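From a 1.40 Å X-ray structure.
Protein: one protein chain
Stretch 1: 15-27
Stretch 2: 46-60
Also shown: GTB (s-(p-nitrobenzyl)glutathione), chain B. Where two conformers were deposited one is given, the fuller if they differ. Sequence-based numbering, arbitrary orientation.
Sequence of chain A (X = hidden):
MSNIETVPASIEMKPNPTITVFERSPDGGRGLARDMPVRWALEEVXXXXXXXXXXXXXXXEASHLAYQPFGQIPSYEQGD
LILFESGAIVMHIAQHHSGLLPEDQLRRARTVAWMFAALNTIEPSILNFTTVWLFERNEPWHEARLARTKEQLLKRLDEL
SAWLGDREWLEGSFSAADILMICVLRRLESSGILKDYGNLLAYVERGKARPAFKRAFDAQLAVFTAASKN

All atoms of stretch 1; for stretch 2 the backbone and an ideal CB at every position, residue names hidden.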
# COMPACT_ATOMS: atom_id res chain seq x y z
N PRO A 15 24.39 6.32 13.80
CA PRO A 15 24.80 6.64 12.43
C PRO A 15 23.64 7.16 11.59
O PRO A 15 22.53 6.64 11.67
CB PRO A 15 25.27 5.28 11.90
CG PRO A 15 24.47 4.30 12.65
CD PRO A 15 24.24 4.88 14.02
N ASN A 16 23.90 8.20 10.80
CA ASN A 16 22.97 8.66 9.78
C ASN A 16 22.58 7.51 8.85
O ASN A 16 23.40 6.66 8.56
CB ASN A 16 23.65 9.72 8.92
CG ASN A 16 24.03 10.98 9.69
OD1 ASN A 16 23.48 11.29 10.75
ND2 ASN A 16 25.00 11.71 9.14
N PRO A 17 21.33 7.50 8.37
CA PRO A 17 20.93 6.48 7.40
C PRO A 17 21.40 6.84 5.98
O PRO A 17 21.69 8.00 5.66
CB PRO A 17 19.41 6.51 7.49
CG PRO A 17 19.10 7.94 7.78
CD PRO A 17 20.21 8.39 8.73
N THR A 18 21.48 5.80 5.15
CA THR A 18 21.83 5.92 3.74
C THR A 18 20.68 5.35 2.90
O THR A 18 20.20 4.25 3.17
CB THR A 18 23.12 5.14 3.41
OG1 THR A 18 24.19 5.71 4.19
CG2 THR A 18 23.45 5.25 1.92
N ILE A 19 20.22 6.11 1.92
CA ILE A 19 19.14 5.65 1.05
C ILE A 19 19.61 5.49 -0.38
O ILE A 19 20.49 6.22 -0.86
CB ILE A 19 17.93 6.58 1.13
CG1 ILE A 19 18.24 7.92 0.49
CG2 ILE A 19 17.45 6.72 2.59
CD1 ILE A 19 17.02 8.83 0.43
N THR A 20 19.05 4.52 -1.08
CA THR A 20 19.40 4.35 -2.49
C THR A 20 18.47 5.15 -3.38
O THR A 20 17.26 5.29 -3.09
CB THR A 20 19.37 2.88 -2.92
OG1 THR A 20 18.09 2.32 -2.55
CG2 THR A 20 20.51 2.07 -2.27
N VAL A 21 19.03 5.69 -4.45
CA VAL A 21 18.32 6.58 -5.37
C VAL A 21 18.84 6.32 -6.78
O VAL A 21 19.89 5.70 -6.94
CB VAL A 21 18.54 8.08 -5.03
CG1 VAL A 21 18.19 8.36 -3.56
CG2 VAL A 21 19.99 8.52 -5.34
N PHE A 22 18.10 6.75 -7.81
CA PHE A 22 18.59 6.64 -9.18
C PHE A 22 19.81 7.55 -9.37
O PHE A 22 19.80 8.71 -8.96
CB PHE A 22 17.54 7.11 -10.20
CG PHE A 22 16.36 6.19 -10.39
CD1 PHE A 22 16.50 4.99 -11.07
CD2 PHE A 22 15.10 6.58 -9.97
CE1 PHE A 22 15.40 4.17 -11.29
CE2 PHE A 22 14.00 5.77 -10.18
CZ PHE A 22 14.14 4.56 -10.84
N GLU A 23 20.84 7.05 -10.04
CA GLU A 23 21.90 7.92 -10.53
C GLU A 23 21.36 8.88 -11.59
O GLU A 23 21.68 10.06 -11.57
CB GLU A 23 23.06 7.08 -11.08
CG GLU A 23 24.28 7.91 -11.47
CD GLU A 23 25.44 7.03 -11.88
OE1 GLU A 23 25.23 6.15 -12.73
OE2 GLU A 23 26.55 7.21 -11.33
N ARG A 24 20.57 8.36 -12.52
CA ARG A 24 19.94 9.18 -13.56
C ARG A 24 18.44 8.97 -13.55
O ARG A 24 17.92 8.14 -14.29
CB ARG A 24 20.52 8.84 -14.94
CG ARG A 24 22.00 9.20 -15.08
CD ARG A 24 22.61 8.53 -16.30
NE ARG A 24 24.08 8.54 -16.27
CZ ARG A 24 24.85 9.48 -16.80
NH1 ARG A 24 24.31 10.52 -17.42
NH2 ARG A 24 26.16 9.38 -16.71
N SER A 25 17.73 9.72 -12.71
CA SER A 25 16.30 9.50 -12.53
C SER A 25 15.49 9.78 -13.79
O SER A 25 15.74 10.75 -14.48
CB SER A 25 15.75 10.36 -11.40
OG SER A 25 14.40 10.04 -11.18
N PRO A 26 14.51 8.91 -14.07
CA PRO A 26 13.67 9.10 -15.25
C PRO A 26 12.62 10.20 -15.06
O PRO A 26 11.80 10.42 -15.95
CB PRO A 26 12.99 7.73 -15.42
CG PRO A 26 12.99 7.13 -14.05
CD PRO A 26 14.26 7.63 -13.39
N ASP A 27 12.66 10.90 -13.93
CA ASP A 27 11.65 11.92 -13.65
C ASP A 27 12.00 13.35 -14.07
O ASP A 27 11.23 14.28 -13.82
CB ASP A 27 11.22 11.88 -12.17
CG ASP A 27 12.28 12.46 -11.23
OD1 ASP A 27 13.39 12.78 -11.67
OD2 ASP A 27 11.97 12.61 -10.03
N UNK A 46 14.63 16.51 10.80
CA UNK A 46 15.95 17.07 11.00
C UNK A 46 17.03 16.00 11.14
O UNK A 46 18.01 16.18 11.86
CB UNK A 46 15.95 17.97 12.24
N UNK A 47 16.86 14.89 10.43
CA UNK A 47 17.86 13.82 10.43
C UNK A 47 18.78 13.90 9.20
O UNK A 47 18.33 13.66 8.08
CB UNK A 47 17.17 12.46 10.47
N UNK A 48 20.08 14.21 9.40
CA UNK A 48 21.01 14.16 8.27
C UNK A 48 21.08 12.76 7.66
O UNK A 48 20.93 11.77 8.37
CB UNK A 48 22.40 14.60 8.71
N UNK A 49 21.25 12.68 6.35
CA UNK A 49 21.28 11.39 5.68
C UNK A 49 22.22 11.43 4.48
O UNK A 49 22.74 12.51 4.09
CB UNK A 49 19.87 10.98 5.24
N UNK A 50 22.43 10.27 3.91
CA UNK A 50 23.33 10.09 2.78
C UNK A 50 22.63 9.31 1.69
O UNK A 50 21.62 8.63 1.96
CB UNK A 50 24.62 9.38 3.21
N UNK A 51 23.13 9.42 0.47
CA UNK A 51 22.55 8.65 -0.62
C UNK A 51 23.60 7.80 -1.33
O UNK A 51 24.80 8.14 -1.35
CB UNK A 51 21.87 9.59 -1.62
N UNK A 52 23.12 6.69 -1.88
CA UNK A 52 23.92 5.86 -2.75
C UNK A 52 23.22 5.82 -4.10
O UNK A 52 22.09 5.33 -4.21
CB UNK A 52 24.12 4.46 -2.17
N UNK A 53 23.87 6.38 -5.12
CA UNK A 53 23.28 6.46 -6.45
C UNK A 53 23.50 5.18 -7.24
O UNK A 53 24.62 4.67 -7.32
CB UNK A 53 23.86 7.65 -7.22
N UNK A 54 22.43 4.65 -7.82
CA UNK A 54 22.51 3.40 -8.56
C UNK A 54 22.19 3.61 -10.02
O UNK A 54 21.18 4.22 -10.36
CB UNK A 54 21.56 2.36 -7.96
N UNK A 55 23.05 3.09 -10.88
CA UNK A 55 22.75 3.04 -12.30
C UNK A 55 21.66 2.00 -12.53
O UNK A 55 21.44 1.13 -11.69
CB UNK A 55 24.00 2.72 -13.12
N UNK A 56 20.99 2.08 -13.67
CA UNK A 56 19.94 1.11 -13.98
C UNK A 56 20.50 -0.31 -14.00
O UNK A 56 19.84 -1.25 -13.57
CB UNK A 56 19.29 1.44 -15.32
N UNK A 57 21.74 -0.44 -14.46
CA UNK A 57 22.41 -1.74 -14.48
C UNK A 57 22.73 -2.23 -13.07
O UNK A 57 22.57 -3.40 -12.76
CB UNK A 57 23.69 -1.66 -15.31
N UNK A 58 23.20 -1.33 -12.21
CA UNK A 58 23.51 -1.68 -10.83
C UNK A 58 22.28 -2.16 -10.06
O UNK A 58 22.37 -3.04 -9.21
CB UNK A 58 24.13 -0.48 -10.12
N UNK A 59 21.12 -1.57 -10.36
CA UNK A 59 19.90 -1.92 -9.65
C UNK A 59 19.45 -3.34 -9.92
O UNK A 59 18.69 -3.92 -9.14
CB UNK A 59 18.78 -0.95 -10.03
N UNK A 60 19.93 -3.90 -11.03
CA UNK A 60 19.54 -5.24 -11.45
C UNK A 60 20.55 -6.31 -10.99
O UNK A 60 20.29 -7.50 -11.14
CB UNK A 60 19.39 -5.28 -12.97
N1 GTB B . 6.45 -0.31 -3.29
CA1 GTB B . 7.79 0.25 -3.56
C1 GTB B . 8.04 1.45 -2.68
O11 GTB B . 7.07 2.21 -2.46
O12 GTB B . 9.19 1.64 -2.22
CB1 GTB B . 7.88 0.59 -5.05
CG1 GTB B . 9.29 1.03 -5.43
CD1 GTB B . 9.38 1.48 -6.87
OE1 GTB B . 8.38 1.42 -7.59
N2 GTB B . 10.56 1.94 -7.28
CA2 GTB B . 10.79 2.42 -8.64
C2 GTB B . 11.97 1.76 -9.27
O2 GTB B . 12.98 1.47 -8.63
CB2 GTB B . 11.16 3.92 -8.58
SG2 GTB B . 9.86 4.98 -8.03
N3 GTB B . 11.87 1.53 -10.58
CA3 GTB B . 12.93 0.96 -11.40
C3 GTB B . 12.66 -0.44 -11.87
O31 GTB B . 11.55 -0.96 -11.63
O32 GTB B . 13.58 -1.01 -12.49
C' GTB B . 8.62 4.93 -9.29
C1' GTB B . 8.75 6.06 -10.27
C2' GTB B . 9.45 5.89 -11.45
C3' GTB B . 9.56 6.95 -12.36
C4' GTB B . 8.95 8.17 -12.08
N41 GTB B . 9.05 9.23 -12.99
O41 GTB B . 8.43 10.28 -12.82
O42 GTB B . 9.74 9.09 -13.98
C5' GTB B . 8.23 8.33 -10.90
C6' GTB B . 8.12 7.28 -9.99

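Position 46 has phi 74°, which by itself favours glycine, and its ideal CB meets nothing of stretch 1; it is Gly46. At 47 CA-to-CB runs sideways, so only a long side chain could return to the amide of Asn16; a long polar residue such as glutamine, lysine or arginine could do so. Gln47 does return, placing NE2 3.2 Å from Asn16 OD1, and the same NE2 donates to the carbonyl O of position 48 at 2.9 Å. At 48 phi of -59° permits proline among others, and the ideal CB lies 3.9 Å from Asn16 ND2. Pro48 is deposited, its CB 3.9 Å from Asn16 ND2.

Position 49 points sideways, its CB 3.5 Å from Pro17 O, with the proline ring and Ile19 nearby: an apolar or aromatic group suits. Tyr49 sets CB 4.0 Å from Pro17 CG and CE2 4.1 Å from Ile19 CD1.

From 50 to 54 the backbone runs parallel to strand 18-22; side chains alternate between faces from 50 to 53, and at 54 diverge from that of Phe22. The ladder's hydrogen bonds are backbone ones, from N of 50 to Pro17 O (3.0 Å) through to Glu23 N to O of 54 (2.9 Å), so they leave the side-chain choice wide, except that proline could not donate at 50, 52 or 54.

Position 50 shares a face with Thr18, and Asn16 offers an amide nearby; an acceptor of moderate length would suit. His50 takes the bond at its ring edge, Asn16 ND2 donating to NE2 at 3.0 Å. Position 51 faces Ile19 and Val21, calling for a beta-branched or other aliphatic residue; Val51 CG1 lies 3.8 Å from Ile19 CG1 and 4.2 Å from Val21 CG1.

At 52 the neighbours are the methyls of Thr18 and Thr20, which ask for no particular charge. Arg52 lays one guanidinium face against Thr20 CG2, 3.5 Å from NH2. Position 53, its CB 3.9 Å from Glu23 CA, has a carboxylate within reach, so a basic residue is reasonable, though aliphatics would fit beside Val21. Arg53 NH1 stays 4.5 Å from Glu23 OE2, charges only; water 1 joins NH1 to Glu23 O.

Position 54 points away overall, though its CB lies 3.9 Å from Val21 O. A branched aliphatic is plausible; Leu54 brings CD1 4.0 Å from Thr20 CB.

Position 55 precedes a helix, where serine, threonine, aspartate or asparagine can cap. Ser55 OG accepts from N of position 58 at 3.0 Å, a capping bond.

The ideal CB of 56 has nothing of stretch 1 within 5.5 Å, so only a long group reaches back: Phe56 CE1 lies 3.5 Å from Phe22 CE1. Positions 57, 58 and 60 have CA-to-CB out of reach of stretch 1, which therefore sets no demand there; they are Glu57, Ala58 and Lys60. Position 59 points toward Phe22, inviting a long apolar chain; Met59 SD stops 3.7 Å from Phe22 CE1.

Stretch 2, residues 46-60: GQPYHVRRLSFEAMK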
# COMPACT_ATOMS: atom_id res chain seq x y z
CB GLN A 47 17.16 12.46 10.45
CG GLN A 47 18.11 11.28 10.25
CD GLN A 47 19.05 11.13 11.42
OE1 GLN A 47 18.61 10.92 12.55
NE2 GLN A 47 20.35 11.25 11.16
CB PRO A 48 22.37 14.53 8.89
CG PRO A 48 22.02 15.23 10.18
CD PRO A 48 20.74 14.61 10.66
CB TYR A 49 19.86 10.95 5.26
CG TYR A 49 19.26 11.81 4.15
CD1 TYR A 49 18.62 13.01 4.44
CD2 TYR A 49 19.35 11.42 2.82
CE1 TYR A 49 18.06 13.80 3.44
CE2 TYR A 49 18.79 12.21 1.81
CZ TYR A 49 18.17 13.40 2.12
OH TYR A 49 17.63 14.17 1.11
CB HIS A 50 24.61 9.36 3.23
CG HIS A 50 25.21 9.97 4.45
ND1 HIS A 50 26.04 11.07 4.39
CD2 HIS A 50 25.04 9.70 5.77
CE1 HIS A 50 26.38 11.43 5.61
NE2 HIS A 50 25.78 10.61 6.47
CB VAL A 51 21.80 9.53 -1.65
CG1 VAL A 51 20.76 10.42 -0.96
CG2 VAL A 51 22.77 10.37 -2.49
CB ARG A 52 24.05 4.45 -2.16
CG ARG A 52 24.90 3.51 -2.97
CD ARG A 52 25.49 2.40 -2.10
NE ARG A 52 24.46 1.60 -1.44
CZ ARG A 52 23.96 0.47 -1.93
NH1 ARG A 52 24.40 0.01 -3.09
NH2 ARG A 52 23.03 -0.21 -1.26
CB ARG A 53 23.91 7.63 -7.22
CG ARG A 53 23.66 9.01 -6.61
CD ARG A 53 24.48 10.08 -7.34
NE ARG A 53 25.91 9.79 -7.28
CZ ARG A 53 26.82 10.31 -8.10
NH1 ARG A 53 26.46 11.15 -9.07
NH2 ARG A 53 28.10 9.98 -7.96
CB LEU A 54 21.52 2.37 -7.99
CG LEU A 54 21.74 1.98 -6.53
CD1 LEU A 54 20.72 0.93 -6.13
CD2 LEU A 54 23.16 1.46 -6.35
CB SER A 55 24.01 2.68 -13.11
OG SER A 55 24.41 1.34 -12.86
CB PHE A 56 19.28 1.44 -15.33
CG PHE A 56 18.58 2.76 -15.34
CD1 PHE A 56 17.50 3.00 -14.50
CD2 PHE A 56 18.99 3.77 -16.19
CE1 PHE A 56 16.85 4.22 -14.51
CE2 PHE A 56 18.34 5.00 -16.20
CZ PHE A 56 17.27 5.22 -15.36
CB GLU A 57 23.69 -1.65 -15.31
CG GLU A 57 23.47 -1.41 -16.80
CD GLU A 57 23.00 0.01 -17.12
OE1 GLU A 57 23.34 0.96 -16.38
OE2 GLU A 57 22.29 0.17 -18.14
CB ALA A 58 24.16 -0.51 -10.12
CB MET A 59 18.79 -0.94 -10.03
CG MET A 59 19.04 0.45 -9.52
SD MET A 59 17.75 1.59 -10.03
CE MET A 59 16.32 0.70 -9.51
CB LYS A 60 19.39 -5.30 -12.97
CG LYS A 60 18.27 -4.44 -13.52
CD LYS A 60 18.40 -4.30 -15.03
CE LYS A 60 19.08 -5.51 -15.64
NZ LYS A 60 19.36 -5.30 -17.09
O HOH W 1 23.90 11.63 -10.30
O HOH W 2 27.06 4.84 -8.82
O HOH W 3 19.91 5.57 -12.72
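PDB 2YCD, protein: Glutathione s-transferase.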